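Local atomic coordinates of molybdopterin biosynthesis moeA protein (PDB entry 1WU2), a protein that probably takes part in the late steps of molybdenum cofactor biosynthesis, where MoeA-family proteins are thought to promote insertion of molybdenum into molybdopterin. Residues E42-E47 against E152-K157; G158-P163 against V319-Y324. One frame throughout, in Å; residues are numbered along the deposited sequence.

Contact 1. Residues E42-E47 against E152-K157; sequences EDIVTE and EVVLRK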
ATOM      1  N   GLU A  42     -19.498   7.585  -2.810  1.00 29.78           N
ATOM      2  CA  GLU A  42     -19.885   8.957  -3.136  1.00 29.91           C
ATOM      3  C   GLU A  42     -19.051   9.993  -2.382  1.00 29.44           C
ATOM      4  O   GLU A  42     -18.294   9.657  -1.471  1.00 29.47           O
ATOM      5  CB  GLU A  42     -21.372   9.167  -2.813  1.00 30.16           C
ATOM      6  CG  GLU A  42     -21.735   8.920  -1.350  1.00 31.34           C
ATOM      7  CD  GLU A  42     -23.228   9.032  -1.075  1.00 33.23           C
ATOM      8  OE1 GLU A  42     -23.868   9.976  -1.600  1.00 34.45           O
ATOM      9  OE2 GLU A  42     -23.762   8.181  -0.326  1.00 33.54           O
ATOM     10  N   ASP A  43     -19.197  11.254  -2.778  1.00 28.98           N
ATOM     11  CA  ASP A  43     -18.651  12.377  -2.023  1.00 28.71           C
ATOM     12  C   ASP A  43     -19.250  12.390  -0.613  1.00 28.68           C
ATOM     13  O   ASP A  43     -20.433  12.095  -0.430  1.00 28.85           O
ATOM     14  CB  ASP A  43     -18.982  13.710  -2.711  1.00 28.53           C
ATOM     15  CG  ASP A  43     -18.175  13.951  -3.987  1.00 28.17           C
ATOM     16  OD1 ASP A  43     -17.139  13.289  -4.218  1.00 26.30           O
ATOM     17  OD2 ASP A  43     -18.509  14.811  -4.820  1.00 28.00           O
ATOM     18  N   ILE A  44     -18.422  12.729   0.372  1.00 28.59           N
ATOM     19  CA  ILE A  44     -18.851  12.906   1.753  1.00 28.28           C
ATOM     20  C   ILE A  44     -18.877  14.404   2.023  1.00 28.30           C
ATOM     21  O   ILE A  44     -17.848  15.069   1.941  1.00 28.15           O
ATOM     22  CB  ILE A  44     -17.873  12.197   2.721  1.00 28.21           C
ATOM     23  CG1 ILE A  44     -17.778  10.700   2.406  1.00 27.87           C
ATOM     24  CG2 ILE A  44     -18.292  12.410   4.170  1.00 28.20           C
ATOM     25  CD1 ILE A  44     -19.078   9.936   2.565  1.00 27.74           C
ATOM     26  N   VAL A  45     -20.061  14.929   2.318  1.00 28.30           N
ATOM     27  CA  VAL A  45     -20.242  16.343   2.618  1.00 28.24           C
ATOM     28  C   VAL A  45     -20.540  16.502   4.104  1.00 28.15           C
ATOM     29  O   VAL A  45     -21.437  15.851   4.634  1.00 28.13           O
ATOM     30  CB  VAL A  45     -21.404  16.955   1.803  1.00 28.28           C
ATOM     31  CG1 VAL A  45     -21.530  18.449   2.080  1.00 28.34           C
ATOM     32  CG2 VAL A  45     -21.207  16.702   0.316  1.00 28.48           C
ATOM     33  N   THR A  46     -19.777  17.361   4.766  1.00 28.15           N
ATOM     34  CA  THR A  46     -19.993  17.669   6.176  1.00 28.17           C
ATOM     35  C   THR A  46     -21.240  18.531   6.385  1.00 28.49           C
ATOM     36  O   THR A  46     -21.523  19.423   5.589  1.00 28.62           O
ATOM     37  CB  THR A  46     -18.733  18.359   6.779  1.00 28.00           C
ATOM     38  OG1 THR A  46     -18.953  18.666   8.157  1.00 27.80           O
ATOM     39  CG2 THR A  46     -18.458  19.725   6.155  1.00 27.74           C
ATOM     40  N   GLU A  47     -21.984  18.245   7.452  1.00 28.67           N
ATOM     41  CA  GLU A  47     -23.124  19.067   7.861  1.00 28.84           C
ATOM     42  C   GLU A  47     -22.750  19.943   9.067  1.00 28.82           C
ATOM     43  O   GLU A  47     -23.597  20.651   9.611  1.00 28.94           O
ATOM     44  CB  GLU A  47     -24.338  18.182   8.200  1.00 28.96           C
ATOM     45  CG  GLU A  47     -25.055  17.572   6.996  1.00 29.34           C
ATOM     46  CD  GLU A  47     -25.520  18.607   5.978  1.00 30.02           C
ATOM     47  OE1 GLU A  47     -26.363  19.460   6.320  1.00 30.93           O
ATOM     48  OE2 GLU A  47     -25.035  18.576   4.830  1.00 30.35           O
ATOM     49  N   GLU A 152     -19.245  21.398   2.715  1.00 33.24           N
ATOM     50  CA  GLU A 152     -18.013  21.242   1.951  1.00 32.94           C
ATOM     51  C   GLU A 152     -17.707  19.760   1.781  1.00 32.41           C
ATOM     52  O   GLU A 152     -17.963  18.965   2.685  1.00 32.14           O
ATOM     53  CB  GLU A 152     -16.866  21.922   2.696  1.00 33.10           C
ATOM     54  CG  GLU A 152     -15.614  22.178   1.880  1.00 33.77           C
ATOM     55  CD  GLU A 152     -14.602  23.019   2.643  1.00 34.71           C
ATOM     56  OE1 GLU A 152     -13.939  22.476   3.559  1.00 35.11           O
ATOM     57  OE2 GLU A 152     -14.477  24.224   2.333  1.00 35.09           O
ATOM     58  N   VAL A 153     -17.174  19.395   0.615  1.00 31.79           N
ATOM     59  CA  VAL A 153     -16.713  18.032   0.366  1.00 31.30           C
ATOM     60  C   VAL A 153     -15.392  17.834   1.103  1.00 30.99           C
ATOM     61  O   VAL A 153     -14.441  18.578   0.876  1.00 30.78           O
ATOM     62  CB  VAL A 153     -16.518  17.746  -1.147  1.00 31.19           C
ATOM     63  CG1 VAL A 153     -15.932  16.349  -1.373  1.00 31.02           C
ATOM     64  CG2 VAL A 153     -17.833  17.885  -1.892  1.00 30.97           C
ATOM     65  N   VAL A 154     -15.357  16.844   1.995  1.00 30.70           N
ATOM     66  CA  VAL A 154     -14.162  16.505   2.774  1.00 30.55           C
ATOM     67  C   VAL A 154     -13.446  15.264   2.232  1.00 30.32           C
ATOM     68  O   VAL A 154     -12.235  15.130   2.389  1.00 30.04           O
ATOM     69  CB  VAL A 154     -14.497  16.303   4.280  1.00 30.52           C
ATOM     70  CG1 VAL A 154     -15.276  17.495   4.815  1.00 30.58           C
ATOM     71  CG2 VAL A 154     -15.281  15.009   4.520  1.00 30.54           C
ATOM     72  N   LEU A 155     -14.202  14.359   1.615  1.00 30.22           N
ATOM     73  CA  LEU A 155     -13.640  13.170   0.975  1.00 30.17           C
ATOM     74  C   LEU A 155     -14.343  12.911  -0.353  1.00 30.20           C
ATOM     75  O   LEU A 155     -15.569  12.817  -0.400  1.00 30.05           O
ATOM     76  CB  LEU A 155     -13.801  11.946   1.877  1.00 30.11           C
ATOM     77  CG  LEU A 155     -12.901  11.881   3.112  1.00 30.11           C
ATOM     78  CD1 LEU A 155     -13.416  10.828   4.082  1.00 30.15           C
ATOM     79  CD2 LEU A 155     -11.466  11.589   2.722  1.00 29.73           C
ATOM     80  N   ARG A 156     -13.563  12.784  -1.423  1.00 30.26           N
ATOM     81  CA  ARG A 156     -14.110  12.579  -2.760  1.00 30.38           C
ATOM     82  C   ARG A 156     -14.507  11.131  -2.978  1.00 29.87           C
ATOM     83  O   ARG A 156     -14.027  10.229  -2.288  1.00 29.76           O
ATOM     84  CB  ARG A 156     -13.095  12.974  -3.838  1.00 30.74           C
ATOM     85  CG  ARG A 156     -12.606  14.412  -3.768  1.00 32.55           C
ATOM     86  CD  ARG A 156     -13.596  15.436  -4.290  1.00 35.14           C
ATOM     87  NE  ARG A 156     -13.142  16.803  -4.020  1.00 37.28           N
ATOM     88  CZ  ARG A 156     -13.917  17.886  -4.059  1.00 39.01           C
ATOM     89  NH1 ARG A 156     -15.208  17.794  -4.371  1.00 39.68           N
ATOM     90  NH2 ARG A 156     -13.395  19.079  -3.789  1.00 40.08           N
ATOM     91  N   LYS A 157     -15.379  10.927  -3.962  1.00 29.30           N
ATOM     92  CA  LYS A 157     -15.764   9.603  -4.429  1.00 28.89           C
ATOM     93  C   LYS A 157     -14.546   8.907  -5.033  1.00 28.25           C
ATOM     94  O   LYS A 157     -13.782   9.518  -5.775  1.00 27.92           O
ATOM     95  CB  LYS A 157     -16.875   9.732  -5.482  1.00 28.94           C
ATOM     96  CG  LYS A 157     -17.321   8.425  -6.132  1.00 29.44           C
ATOM     97  CD  LYS A 157     -18.150   8.688  -7.394  1.00 29.99           C
ATOM     98  CE  LYS A 157     -18.722   7.403  -7.983  1.00 30.31           C
ATOM     99  NZ  LYS A 157     -17.689   6.338  -8.159  1.00 30.34           N
TER
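I44 packs against L155 on the buried face of a two-stranded antiparallel pairing and against V154 at its corner. Its CG2 lies 4.0 Å from V154 CG2 as the two side chains cross obliquely, while its CB faces L155 CB. V45 and V153 meet on the more open face, CG2 to CG2 at 4.2 Å. V154 is the extra residue of a beta bulge: I44 pairs with L155 but V45 already with V153. Three backbone bonds lace the strands together. I44 N donates to L155 O (3.0 Å) and I44 O accepts from V154 N (3.1 Å), both nearly straight, and T46 N reaches E152 O at 3.2 Å. At the polar end D43 has CG beside its backbone N (chi1 -73°), and OD1 receives K157 N at 3.0 Å with a bent N-H...O angle of 146°. D43 OD2 sits at the edge of the R156 guanidinium, but its 4.5 Å from NH1 exceeds a salt bridge; V153 CG1 lies above one guanidinium face, toward its rim. An alanine in place of D43 would probably leave K157 N without this acceptor and the R156 charge without its nearby counterpart. K157 NZ itself pairs with E23. Helix 163-171 covers the buried face, L169 touching both I44 and L155, strand 176-180 adds V177 against I44, and L370 of the second subunit packs on L155.

Contact 2. Residues G158-P163 against V319-Y324; sequences GTILRP and VGAQNY
I160 reaches across to the chain just beyond helix 300-319, its CB directed toward residues 319-324. From CB, CG1 runs anti to the carbonyl carbon (chi1 -56°) and passes 4.0 Å from Q322 O. The extended second torsion, 161°, carries CD1 onward to the backbone of the loop 320-324. There I160 CD1 sits 3.5 Å from Q322 O and 3.8 Å from N323 O, and touches Y324 CB at 3.9 Å, with A321 CB a looser neighbour. The tip of this aliphatic chain is thus lodged largely against carbonyl oxygens and main chain. Helix 300-319 ends in a Schellman motif with G320, at positive phi, as its C-prime residue: A321 N returns to A316 O and G320 N to K317 O. The chain leaving this cap passes close by G158, whose CA lies 3.2 Å from G320 O. A side chain at G158 would collide with that carbonyl and with Q322 NE2, and the backbone angles of G158 by themselves call for glycine. One direct hydrogen bond joins the segments, Q322 N to G158 O at 3.0 Å, with the donor above the carbonyl plane rather than in it. A water accepts from I160 N at 2.8 Å; it also lies beside Q322 O, though too close for that link to be trusted. A321 packs back on A316 of helix 300-319 and on F224, and the hydroxyl of Y324 is hydrogen-bonded to H313 ND1.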
ATOM      1  N   GLY A 158     -14.370   7.632  -4.702  1.00 27.73           N
ATOM      2  CA  GLY A 158     -13.255   6.846  -5.205  1.00 27.44           C
ATOM      3  C   GLY A 158     -12.073   6.799  -4.253  1.00 27.13           C
ATOM      4  O   GLY A 158     -11.128   6.044  -4.469  1.00 27.02           O
ATOM      5  N   THR A 159     -12.129   7.599  -3.193  1.00 26.81           N
ATOM      6  CA  THR A 159     -11.075   7.625  -2.191  1.00 26.63           C
ATOM      7  C   THR A 159     -10.938   6.253  -1.542  1.00 26.29           C
ATOM      8  O   THR A 159     -11.936   5.613  -1.219  1.00 26.02           O
ATOM      9  CB  THR A 159     -11.388   8.691  -1.121  1.00 26.67           C
ATOM     10  OG1 THR A 159     -11.401   9.989  -1.725  1.00 27.12           O
ATOM     11  CG2 THR A 159     -10.279   8.779  -0.074  1.00 26.82           C
ATOM     12  N   ILE A 160      -9.694   5.810  -1.375  1.00 26.00           N
ATOM     13  CA  ILE A 160      -9.384   4.561  -0.692  1.00 25.82           C
ATOM     14  C   ILE A 160      -9.047   4.958   0.731  1.00 25.75           C
ATOM     15  O   ILE A 160      -8.023   5.590   0.975  1.00 25.93           O
ATOM     16  CB  ILE A 160      -8.197   3.830  -1.365  1.00 25.78           C
ATOM     17  CG1 ILE A 160      -8.483   3.578  -2.849  1.00 25.88           C
ATOM     18  CG2 ILE A 160      -7.920   2.490  -0.672  1.00 25.85           C
ATOM     19  CD1 ILE A 160      -7.237   3.300  -3.663  1.00 25.85           C
ATOM     20  N   LEU A 161      -9.920   4.589   1.663  1.00 25.78           N
ATOM     21  CA  LEU A 161      -9.891   5.129   3.015  1.00 25.88           C
ATOM     22  C   LEU A 161      -8.668   4.670   3.810  1.00 25.92           C
ATOM     23  O   LEU A 161      -8.313   3.498   3.805  1.00 25.85           O
ATOM     24  CB  LEU A 161     -11.183   4.757   3.755  1.00 25.99           C
ATOM     25  CG  LEU A 161     -12.476   5.302   3.134  1.00 26.01           C
ATOM     26  CD1 LEU A 161     -13.698   4.567   3.678  1.00 26.31           C
ATOM     27  CD2 LEU A 161     -12.608   6.796   3.369  1.00 26.26           C
ATOM     28  N   ARG A 162      -8.015   5.624   4.465  1.00 26.05           N
ATOM     29  CA  ARG A 162      -6.915   5.340   5.377  1.00 26.28           C
ATOM     30  C   ARG A 162      -7.361   5.747   6.780  1.00 26.13           C
ATOM     31  O   ARG A 162      -8.448   6.290   6.939  1.00 26.01           O
ATOM     32  CB  ARG A 162      -5.648   6.099   4.966  1.00 26.43           C
ATOM     33  CG  ARG A 162      -5.424   6.227   3.465  1.00 27.18           C
ATOM     34  CD  ARG A 162      -5.745   7.610   2.930  1.00 28.59           C
ATOM     35  NE  ARG A 162      -4.568   8.346   2.490  1.00 28.99           N
ATOM     36  CZ  ARG A 162      -4.547   9.657   2.267  1.00 29.91           C
ATOM     37  NH1 ARG A 162      -5.633  10.402   2.442  1.00 30.36           N
ATOM     38  NH2 ARG A 162      -3.428  10.234   1.862  1.00 30.46           N
ATOM     39  N   PRO A 163      -6.557   5.462   7.800  1.00 26.00           N
ATOM     40  CA  PRO A 163      -6.895   5.838   9.179  1.00 25.94           C
ATOM     41  C   PRO A 163      -7.298   7.304   9.395  1.00 26.08           C
ATOM     42  O   PRO A 163      -8.242   7.544  10.149  1.00 25.89           O
ATOM     43  CB  PRO A 163      -5.610   5.519   9.936  1.00 26.00           C
ATOM     44  CG  PRO A 163      -5.034   4.368   9.178  1.00 26.06           C
ATOM     45  CD  PRO A 163      -5.293   4.705   7.743  1.00 26.09           C
ATOM     46  N   VAL A 319     -14.914  -0.220  -9.000  1.00 29.45           N
ATOM     47  CA  VAL A 319     -15.193   0.513  -7.762  1.00 29.29           C
ATOM     48  C   VAL A 319     -14.923   2.022  -7.894  1.00 29.23           C
ATOM     49  O   VAL A 319     -15.145   2.780  -6.949  1.00 29.27           O
ATOM     50  CB  VAL A 319     -14.382  -0.052  -6.569  1.00 29.41           C
ATOM     51  CG1 VAL A 319     -14.733  -1.515  -6.330  1.00 29.51           C
ATOM     52  CG2 VAL A 319     -12.872   0.123  -6.777  1.00 29.26           C
ATOM     53  N   GLY A 320     -14.453   2.453  -9.062  1.00 29.03           N
ATOM     54  CA  GLY A 320     -14.089   3.842  -9.285  1.00 28.95           C
ATOM     55  C   GLY A 320     -12.932   4.322  -8.423  1.00 28.86           C
ATOM     56  O   GLY A 320     -12.889   5.490  -8.039  1.00 28.78           O
ATOM     57  N   ALA A 321     -11.999   3.421  -8.124  1.00 28.80           N
ATOM     58  CA  ALA A 321     -10.848   3.732  -7.281  1.00 28.81           C
ATOM     59  C   ALA A 321      -9.970   4.818  -7.889  1.00 28.92           C
ATOM     60  O   ALA A 321      -9.686   4.803  -9.089  1.00 28.71           O
ATOM     61  CB  ALA A 321     -10.020   2.479  -7.033  1.00 28.79           C
ATOM     62  N   GLN A 322      -9.555   5.758  -7.045  1.00 29.17           N
ATOM     63  CA  GLN A 322      -8.637   6.823  -7.429  1.00 29.54           C
ATOM     64  C   GLN A 322      -7.342   6.658  -6.644  1.00 29.59           C
ATOM     65  O   GLN A 322      -7.375   6.333  -5.460  1.00 29.34           O
ATOM     66  CB  GLN A 322      -9.260   8.194  -7.146  1.00 29.71           C
ATOM     67  CG  GLN A 322      -9.357   9.106  -8.377  1.00 30.46           C
ATOM     68  CD  GLN A 322     -10.655   8.949  -9.149  1.00 30.97           C
ATOM     69  OE1 GLN A 322     -10.961   9.763 -10.023  1.00 30.97           O
ATOM     70  NE2 GLN A 322     -11.421   7.910  -8.833  1.00 30.07           N
ATOM     71  N   ASN A 323      -6.209   6.863  -7.313  1.00 29.84           N
ATOM     72  CA  ASN A 323      -4.889   6.797  -6.681  1.00 29.96           C
ATOM     73  C   ASN A 323      -4.611   5.424  -6.067  1.00 30.07           C
ATOM     74  O   ASN A 323      -4.261   5.310  -4.890  1.00 30.05           O
ATOM     75  CB  ASN A 323      -4.735   7.909  -5.633  1.00 30.07           C
ATOM     76  CG  ASN A 323      -4.945   9.297  -6.214  1.00 30.27           C
ATOM     77  OD1 ASN A 323      -5.744  10.083  -5.704  1.00 30.81           O
ATOM     78  ND2 ASN A 323      -4.214   9.609  -7.278  1.00 30.03           N
ATOM     79  N   TYR A 324      -4.774   4.392  -6.887  1.00 30.28           N
ATOM     80  CA  TYR A 324      -4.596   3.000  -6.462  1.00 30.44           C
ATOM     81  C   TYR A 324      -3.212   2.447  -6.836  1.00 30.64           C
ATOM     82  O   TYR A 324      -2.945   1.251  -6.673  1.00 30.64           O
ATOM     83  CB  TYR A 324      -5.706   2.113  -7.052  1.00 30.45           C
ATOM     84  CG  TYR A 324      -5.793   2.098  -8.570  1.00 30.24           C
ATOM     85  CD1 TYR A 324      -6.527   3.064  -9.256  1.00 30.02           C
ATOM     86  CD2 TYR A 324      -5.162   1.108  -9.314  1.00 30.16           C
ATOM     87  CE1 TYR A 324      -6.616   3.053 -10.645  1.00 29.87           C
ATOM     88  CE2 TYR A 324      -5.247   1.087 -10.705  1.00 30.11           C
ATOM     89  CZ  TYR A 324      -5.976   2.063 -11.361  1.00 29.98           C
ATOM     90  OH  TYR A 324      -6.062   2.046 -12.734  1.00 30.27           O
TER
HETATM   91  O   HOH W   1      -7.572   6.571  -3.035  1.00 26.27           O

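Contact 1 closes just before contact 2 opens along the chain, and their centres lie about 13 Å apart. Both are partly buried, but contact 2 is much nearer the centre of the chain. Contact 1 joins two strands within the MoeA N-terminal region through regular backbone pairing and branched aliphatic side chains, with its charged groups toward the outside. Contact 2 joins the loop that follows strand 153-155 to the end of helix 300-319, and relies on one direct hydrogen bond, a glycine fit and a single probing methyl. They meet at L155 CD1 and L161 CD2, 4.2 Å apart, and both touch the second subunit.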